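Local coordinates for protein TSC1 N-terminal domain (Chaetomium thermophilum, PDB 7A0M) that probably binds phosphoinositide lipids of the lysosomal membrane as the N-terminal part of TSC1, so that the TSC complex can reach lysosomes and regulate mTORC1, at residues R147-W152 / N193-R198; T269-Y274 / H346-H351. One frame throughout, in Å; residues are numbered along the deposited sequence.

Both contacts belong to an all-helical chain and follow one another along it, 147-152 with 193-198 closing before 269-274 with 346-351 begins. They share no helix; their centres lie 32 Å apart and their nearest atoms about 13 Å. Contact 1 joins two helices, its centre about 11 Å from that of the chain; contact 2 sets a helix against a loop, about 29 Å out. Neither is full core: each is partly buried, with one buried residue among those that touch. Contact 1 is wholly apolar, a phenylalanine against a buried leucine and an exposed valine, whereas contact 2, farther out, brings in the polar Asn272 and the hydroxyl of Tyr348. Neither has a hydrogen bond between its segments.

Contact 1: R147-W152 / N193-R198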
loop_
_atom_site.group_PDB
_atom_site.type_symbol
_atom_site.label_atom_id
_atom_site.label_comp_id
_atom_site.label_asym_id
_atom_site.label_seq_id
_atom_site.Cartn_x
_atom_site.Cartn_y
_atom_site.Cartn_z
ATOM N N ARG B 147 -23.642 -7.565 41.534
ATOM C CA ARG B 147 -23.000 -8.150 42.706
ATOM C C ARG B 147 -21.600 -8.646 42.374
ATOM O O ARG B 147 -20.653 -8.417 43.135
ATOM C CB ARG B 147 -23.863 -9.284 43.258
ATOM C CG ARG B 147 -24.943 -8.817 44.216
ATOM C CD ARG B 147 -24.381 -8.663 45.615
ATOM N NE ARG B 147 -24.534 -9.890 46.392
ATOM C CZ ARG B 147 -23.705 -10.275 47.355
ATOM N NH1 ARG B 147 -22.646 -9.539 47.655
ATOM N NH2 ARG B 147 -23.929 -11.405 48.012
ATOM N N LEU B 148 -21.447 -9.319 41.234
ATOM C CA LEU B 148 -20.128 -9.774 40.811
ATOM C C LEU B 148 -19.221 -8.603 40.458
ATOM O O LEU B 148 -18.028 -8.614 40.784
ATOM C CB LEU B 148 -20.267 -10.717 39.618
ATOM C CG LEU B 148 -21.001 -12.039 39.842
ATOM C CD1 LEU B 148 -21.017 -12.846 38.560
ATOM C CD2 LEU B 148 -20.334 -12.829 40.959
ATOM N N LEU B 149 -19.768 -7.588 39.782
ATOM C CA LEU B 149 -18.962 -6.448 39.356
ATOM C C LEU B 149 -18.400 -5.686 40.548
ATOM O O LEU B 149 -17.198 -5.403 40.603
ATOM C CB LEU B 149 -19.791 -5.517 38.472
ATOM C CG LEU B 149 -19.950 -5.958 37.020
ATOM C CD1 LEU B 149 -20.971 -5.092 36.310
ATOM C CD2 LEU B 149 -18.613 -5.903 36.312
ATOM N N VAL B 150 -19.257 -5.336 41.509
ATOM C CA VAL B 150 -18.805 -4.561 42.664
ATOM C C VAL B 150 -17.674 -5.282 43.388
ATOM O O VAL B 150 -16.670 -4.669 43.769
ATOM C CB VAL B 150 -19.990 -4.270 43.606
ATOM C CG1 VAL B 150 -19.504 -4.070 45.038
ATOM C CG2 VAL B 150 -20.754 -3.045 43.134
ATOM N N ARG B 151 -17.805 -6.588 43.574
ATOM C CA ARG B 151 -16.731 -7.345 44.209
ATOM C C ARG B 151 -15.493 -7.459 43.322
ATOM O O ARG B 151 -14.369 -7.554 43.832
ATOM C CB ARG B 151 -17.279 -8.700 44.626
ATOM C CG ARG B 151 -18.468 -8.472 45.529
ATOM C CD ARG B 151 -18.266 -9.057 46.888
ATOM N NE ARG B 151 -19.476 -8.922 47.687
ATOM C CZ ARG B 151 -19.844 -7.770 48.239
ATOM N NH1 ARG B 151 -19.095 -6.688 48.068
ATOM N NH2 ARG B 151 -20.937 -7.698 48.980
ATOM N N TRP B 152 -15.678 -7.487 42.005
ATOM C CA TRP B 152 -14.536 -7.563 41.107
ATOM C C TRP B 152 -13.767 -6.250 41.040
ATOM O O TRP B 152 -12.576 -6.264 40.712
ATOM C CB TRP B 152 -15.001 -7.974 39.710
ATOM C CG TRP B 152 -13.882 -8.315 38.790
ATOM C CD1 TRP B 152 -13.275 -9.526 38.655
ATOM C CD2 TRP B 152 -13.237 -7.434 37.863
ATOM N NE1 TRP B 152 -12.285 -9.456 37.706
ATOM C CE2 TRP B 152 -12.243 -8.181 37.204
ATOM C CE3 TRP B 152 -13.404 -6.087 37.529
ATOM C CZ2 TRP B 152 -11.417 -7.627 36.229
ATOM C CZ3 TRP B 152 -12.584 -5.538 36.562
ATOM C CH2 TRP B 152 -11.603 -6.307 35.923
ATOM N N ASN B 193 -21.467 -0.482 31.966
ATOM C CA ASN B 193 -21.486 0.939 31.630
ATOM C C ASN B 193 -21.500 1.818 32.874
ATOM O O ASN B 193 -20.932 2.917 32.861
ATOM C CB ASN B 193 -22.693 1.250 30.746
ATOM C CG ASN B 193 -22.757 2.709 30.337
ATOM O OD1 ASN B 193 -22.020 3.152 29.455
ATOM N ND2 ASN B 193 -23.642 3.464 30.976
ATOM N N ALA B 194 -22.149 1.364 33.949
ATOM C CA ALA B 194 -22.165 2.137 35.188
ATOM C C ALA B 194 -20.759 2.326 35.744
ATOM O O ALA B 194 -20.424 3.402 36.254
ATOM C CB ALA B 194 -23.064 1.459 36.220
ATOM N N PHE B 195 -19.920 1.292 35.656
ATOM C CA PHE B 195 -18.547 1.398 36.133
ATOM C C PHE B 195 -17.642 2.145 35.162
ATOM O O PHE B 195 -16.613 2.683 35.586
ATOM C CB PHE B 195 -17.977 0.006 36.417
ATOM C CG PHE B 195 -18.599 -0.672 37.606
ATOM C CD1 PHE B 195 -19.759 -1.417 37.474
ATOM C CD2 PHE B 195 -18.019 -0.563 38.860
ATOM C CE1 PHE B 195 -20.330 -2.037 38.572
ATOM C CE2 PHE B 195 -18.583 -1.183 39.959
ATOM C CZ PHE B 195 -19.739 -1.921 39.814
ATOM N N VAL B 196 -17.995 2.186 33.876
ATOM C CA VAL B 196 -17.230 2.992 32.929
ATOM C C VAL B 196 -17.441 4.476 33.199
ATOM O O VAL B 196 -16.523 5.286 33.012
ATOM C CB VAL B 196 -17.607 2.613 31.484
ATOM C CG1 VAL B 196 -16.855 3.479 30.485
ATOM C CG2 VAL B 196 -17.316 1.143 31.235
ATOM N N LEU B 197 -18.634 4.859 33.659
ATOM C CA LEU B 197 -18.918 6.263 33.930
ATOM C C LEU B 197 -18.164 6.788 35.144
ATOM O O LEU B 197 -18.023 8.007 35.289
ATOM C CB LEU B 197 -20.420 6.473 34.120
ATOM C CG LEU B 197 -21.285 6.280 32.872
ATOM C CD1 LEU B 197 -22.762 6.314 33.232
ATOM C CD2 LEU B 197 -20.958 7.343 31.837
ATOM N N ARG B 198 -17.682 5.907 36.017
ATOM C CA ARG B 198 -16.887 6.322 37.164
ATOM C C ARG B 198 -15.412 6.337 36.785
ATOM O O ARG B 198 -14.880 5.336 36.293
ATOM C CB ARG B 198 -17.124 5.395 38.358
ATOM C CG ARG B 198 -18.492 5.550 39.012
ATOM C CD ARG B 198 -18.673 6.917 39.669
ATOM N NE ARG B 198 -19.367 7.868 38.802
ATOM C CZ ARG B 198 -18.809 8.954 38.274
ATOM N NH1 ARG B 198 -17.539 9.242 38.527
ATOM N NH2 ARG B 198 -19.524 9.756 37.498
#
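Phe195 carries its ring anti to its own carbonyl carbon (chi1 -69°), which sends it across to Leu149 and Val150, and Leu149 uses the same first torsion (chi1 -79°) to lay CD1 beside the ring. This is helix-helix packing in an all-helical fold: helix 142-153 packs against helix 185-196, with the nearest CA atoms, those of Leu149 and Phe195, 8.5 Å apart. A long flat side chain suits such a spacing, because CB and ring together reach far enough to touch both Leu149 and Val150. Leu149 approaches at a slant, its CB lying 3.5 Å from Phe195 CE1 and its CD1 3.9 Å from that same CE1. Leucine fits here since it is buried and also links the ring to Leu208 of helix 199-214. Val150 is exposed, and CG2 is all it needs to reach the ring, so a short branched side chain is enough. Replacing Phe195 with alanine removes the whole ring, which would probably leave Leu149 CB and Val150 CG2 facing a gap. Val150 CG2 meets the ring at its edge, near the ring plane, 3.6 Å from Phe195 CZ.

Contact 2: T269-Y274 / H346-H351; sequences TLFNIY and HNYLPH
Phe271 and Tyr348 form the aromatic half of this contact, between helix 267-278 and the loop that follows helix 335-343. Both CB atoms point toward the opposite segment, and the two side chains meet at a slant. Phe271 CD2 lies 4.1 Å from Tyr348 CE2, and Tyr348 OH comes up to the edge of the phenylalanine ring, near its plane, 4.0 Å from Phe271 CE2. With CG anti to its carbonyl carbon (chi1 -65°), Tyr348 runs its ring crosswise to the helix axis, beside the Phe271 side chain. Phenylalanine suits the buried position among aromatic rings, while tyrosine suits a partly exposed one, where a ring can pack and still carry a hydroxyl. The cluster continues into helix 335-343, whose Tyr341 meets Tyr348 edge-to-face and also touches the Phe271 ring, as does Phe338.

The second kind of contact is between a polar group and a methyl. Asn272 and Leu349 lie alongside each other, pointing opposite ways, and Leu349 CD2 stands 3.5 Å from Asn272 OD1. This is van der Waals contact; the oxygen has its polar partner in Tyr341 OH, so one asparagine serves both the loop and the neighbouring helix.

Within the loop, His351 ND1 donates to Leu349 O at 2.9 Å. The bond is nearly straight, 170° at the hydrogen, and fixes how the imidazole is turned, with the oxygen in its plane. Through this aromatic cluster the loop between helices 335-343 and 357-373 packs on helix 267-278, in the part of the chain assigned to the Hamartin family.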
loop_
_atom_site.group_PDB
_atom_site.type_symbol
_atom_site.label_atom_id
_atom_site.label_comp_id
_atom_site.label_asym_id
_atom_site.label_seq_id
_atom_site.Cartn_x
_atom_site.Cartn_y
_atom_site.Cartn_z
ATOM N N THR B 269 -17.251 10.827 14.160
ATOM C CA THR B 269 -16.679 10.695 15.494
ATOM C C THR B 269 -15.424 9.830 15.469
ATOM O O THR B 269 -14.404 10.177 16.075
ATOM C CB THR B 269 -17.718 10.105 16.448
ATOM O OG1 THR B 269 -18.890 10.930 16.452
ATOM C CG2 THR B 269 -17.159 10.005 17.852
ATOM N N LEU B 270 -15.483 8.694 14.767
ATOM C CA LEU B 270 -14.333 7.800 14.692
ATOM C C LEU B 270 -13.142 8.473 14.018
ATOM O O LEU B 270 -11.994 8.288 14.440
ATOM C CB LEU B 270 -14.719 6.521 13.950
ATOM C CG LEU B 270 -15.812 5.677 14.610
ATOM C CD1 LEU B 270 -16.278 4.570 13.678
ATOM C CD2 LEU B 270 -15.316 5.096 15.926
ATOM N N PHE B 271 -13.394 9.257 12.967
ATOM C CA PHE B 271 -12.307 9.958 12.290
ATOM C C PHE B 271 -11.702 11.039 13.178
ATOM O O PHE B 271 -10.480 11.224 13.195
ATOM C CB PHE B 271 -12.807 10.560 10.977
ATOM C CG PHE B 271 -13.235 9.539 9.962
ATOM C CD1 PHE B 271 -12.730 8.249 9.998
ATOM C CD2 PHE B 271 -14.138 9.872 8.967
ATOM C CE1 PHE B 271 -13.123 7.309 9.061
ATOM C CE2 PHE B 271 -14.535 8.937 8.028
ATOM C CZ PHE B 271 -14.026 7.654 8.075
ATOM N N ASN B 272 -12.543 11.769 13.916
ATOM C CA ASN B 272 -12.035 12.795 14.822
ATOM C C ASN B 272 -11.214 12.192 15.954
ATOM O O ASN B 272 -10.245 12.808 16.411
ATOM C CB ASN B 272 -13.190 13.622 15.384
ATOM C CG ASN B 272 -13.793 14.558 14.354
ATOM O OD1 ASN B 272 -13.151 14.909 13.363
ATOM N ND2 ASN B 272 -15.034 14.971 14.585
ATOM N N ILE B 273 -11.590 11.000 16.425
ATOM C CA ILE B 273 -10.802 10.326 17.453
ATOM C C ILE B 273 -9.407 10.009 16.932
ATOM O O ILE B 273 -8.409 10.196 17.639
ATOM C CB ILE B 273 -11.529 9.058 17.940
ATOM C CG1 ILE B 273 -12.771 9.434 18.751
ATOM C CG2 ILE B 273 -10.595 8.182 18.767
ATOM C CD1 ILE B 273 -13.620 8.247 19.150
ATOM N N TYR B 274 -9.313 9.533 15.688
ATOM C CA TYR B 274 -8.006 9.265 15.095
ATOM C C TYR B 274 -7.155 10.528 15.035
ATOM O O TYR B 274 -5.959 10.494 15.347
ATOM C CB TYR B 274 -8.171 8.665 13.698
ATOM C CG TYR B 274 -6.910 8.721 12.866
ATOM C CD1 TYR B 274 -5.907 7.775 13.029
ATOM C CD2 TYR B 274 -6.722 9.718 11.917
ATOM C CE1 TYR B 274 -4.752 7.824 12.273
ATOM C CE2 TYR B 274 -5.570 9.774 11.158
ATOM C CZ TYR B 274 -4.590 8.825 11.339
ATOM O OH TYR B 274 -3.440 8.876 10.582
ATOM N N HIS B 346 -11.902 19.736 6.298
ATOM C CA HIS B 346 -12.841 20.848 6.255
ATOM C C HIS B 346 -14.276 20.344 6.329
ATOM O O HIS B 346 -15.098 20.897 7.064
ATOM C CB HIS B 346 -12.628 21.666 4.978
ATOM C CG HIS B 346 -11.208 22.091 4.751
ATOM N ND1 HIS B 346 -10.182 21.191 4.553
ATOM C CD2 HIS B 346 -10.648 23.321 4.674
ATOM C CE1 HIS B 346 -9.050 21.849 4.376
ATOM N NE2 HIS B 346 -9.305 23.143 4.443
ATOM N N ASN B 347 -14.582 19.266 5.601
ATOM C CA ASN B 347 -15.936 18.724 5.543
ATOM C C ASN B 347 -16.446 18.210 6.884
ATOM O O ASN B 347 -17.632 17.879 6.985
ATOM C CB ASN B 347 -15.997 17.592 4.514
ATOM C CG ASN B 347 -16.009 18.100 3.087
ATOM O OD1 ASN B 347 -16.024 19.307 2.848
ATOM N ND2 ASN B 347 -16.000 17.180 2.129
ATOM N N TYR B 348 -15.597 18.135 7.912
ATOM C CA TYR B 348 -15.989 17.557 9.189
ATOM C C TYR B 348 -15.836 18.491 10.380
ATOM O O TYR B 348 -16.473 18.248 11.410
ATOM C CB TYR B 348 -15.175 16.284 9.476
ATOM C CG TYR B 348 -15.422 15.143 8.514
ATOM C CD1 TYR B 348 -14.762 15.081 7.293
ATOM C CD2 TYR B 348 -16.304 14.119 8.835
ATOM C CE1 TYR B 348 -14.979 14.036 6.416
ATOM C CE2 TYR B 348 -16.528 13.069 7.963
ATOM C CZ TYR B 348 -15.863 13.033 6.756
ATOM O OH TYR B 348 -16.081 11.992 5.884
ATOM N N LEU B 349 -15.020 19.538 10.279
ATOM C CA LEU B 349 -14.680 20.361 11.425
ATOM C C LEU B 349 -15.168 21.788 11.226
ATOM O O LEU B 349 -14.938 22.372 10.157
ATOM C CB LEU B 349 -13.161 20.359 11.656
ATOM C CG LEU B 349 -12.528 19.001 11.955
ATOM C CD1 LEU B 349 -11.013 19.114 11.988
ATOM C CD2 LEU B 349 -13.056 18.448 13.270
ATOM N N PRO B 350 -15.851 22.376 12.207
ATOM C CA PRO B 350 -16.180 23.804 12.121
ATOM C C PRO B 350 -14.911 24.638 12.060
ATOM O O PRO B 350 -13.975 24.435 12.837
ATOM C CB PRO B 350 -16.973 24.066 13.407
ATOM C CG PRO B 350 -17.498 22.726 13.809
ATOM C CD PRO B 350 -16.444 21.742 13.396
ATOM N N HIS B 351 -14.882 25.580 11.122
ATOM C CA HIS B 351 -13.673 26.349 10.869
ATOM C C HIS B 351 -14.049 27.667 10.213
ATOM O O HIS B 351 -15.159 27.833 9.698
ATOM C CB HIS B 351 -12.699 25.573 9.978
ATOM C CG HIS B 351 -13.197 25.373 8.580
ATOM N ND1 HIS B 351 -13.961 24.287 8.209
ATOM C CD2 HIS B 351 -13.051 26.127 7.466
ATOM C CE1 HIS B 351 -14.257 24.378 6.926
ATOM N NE2 HIS B 351 -13.719 25.487 6.451
#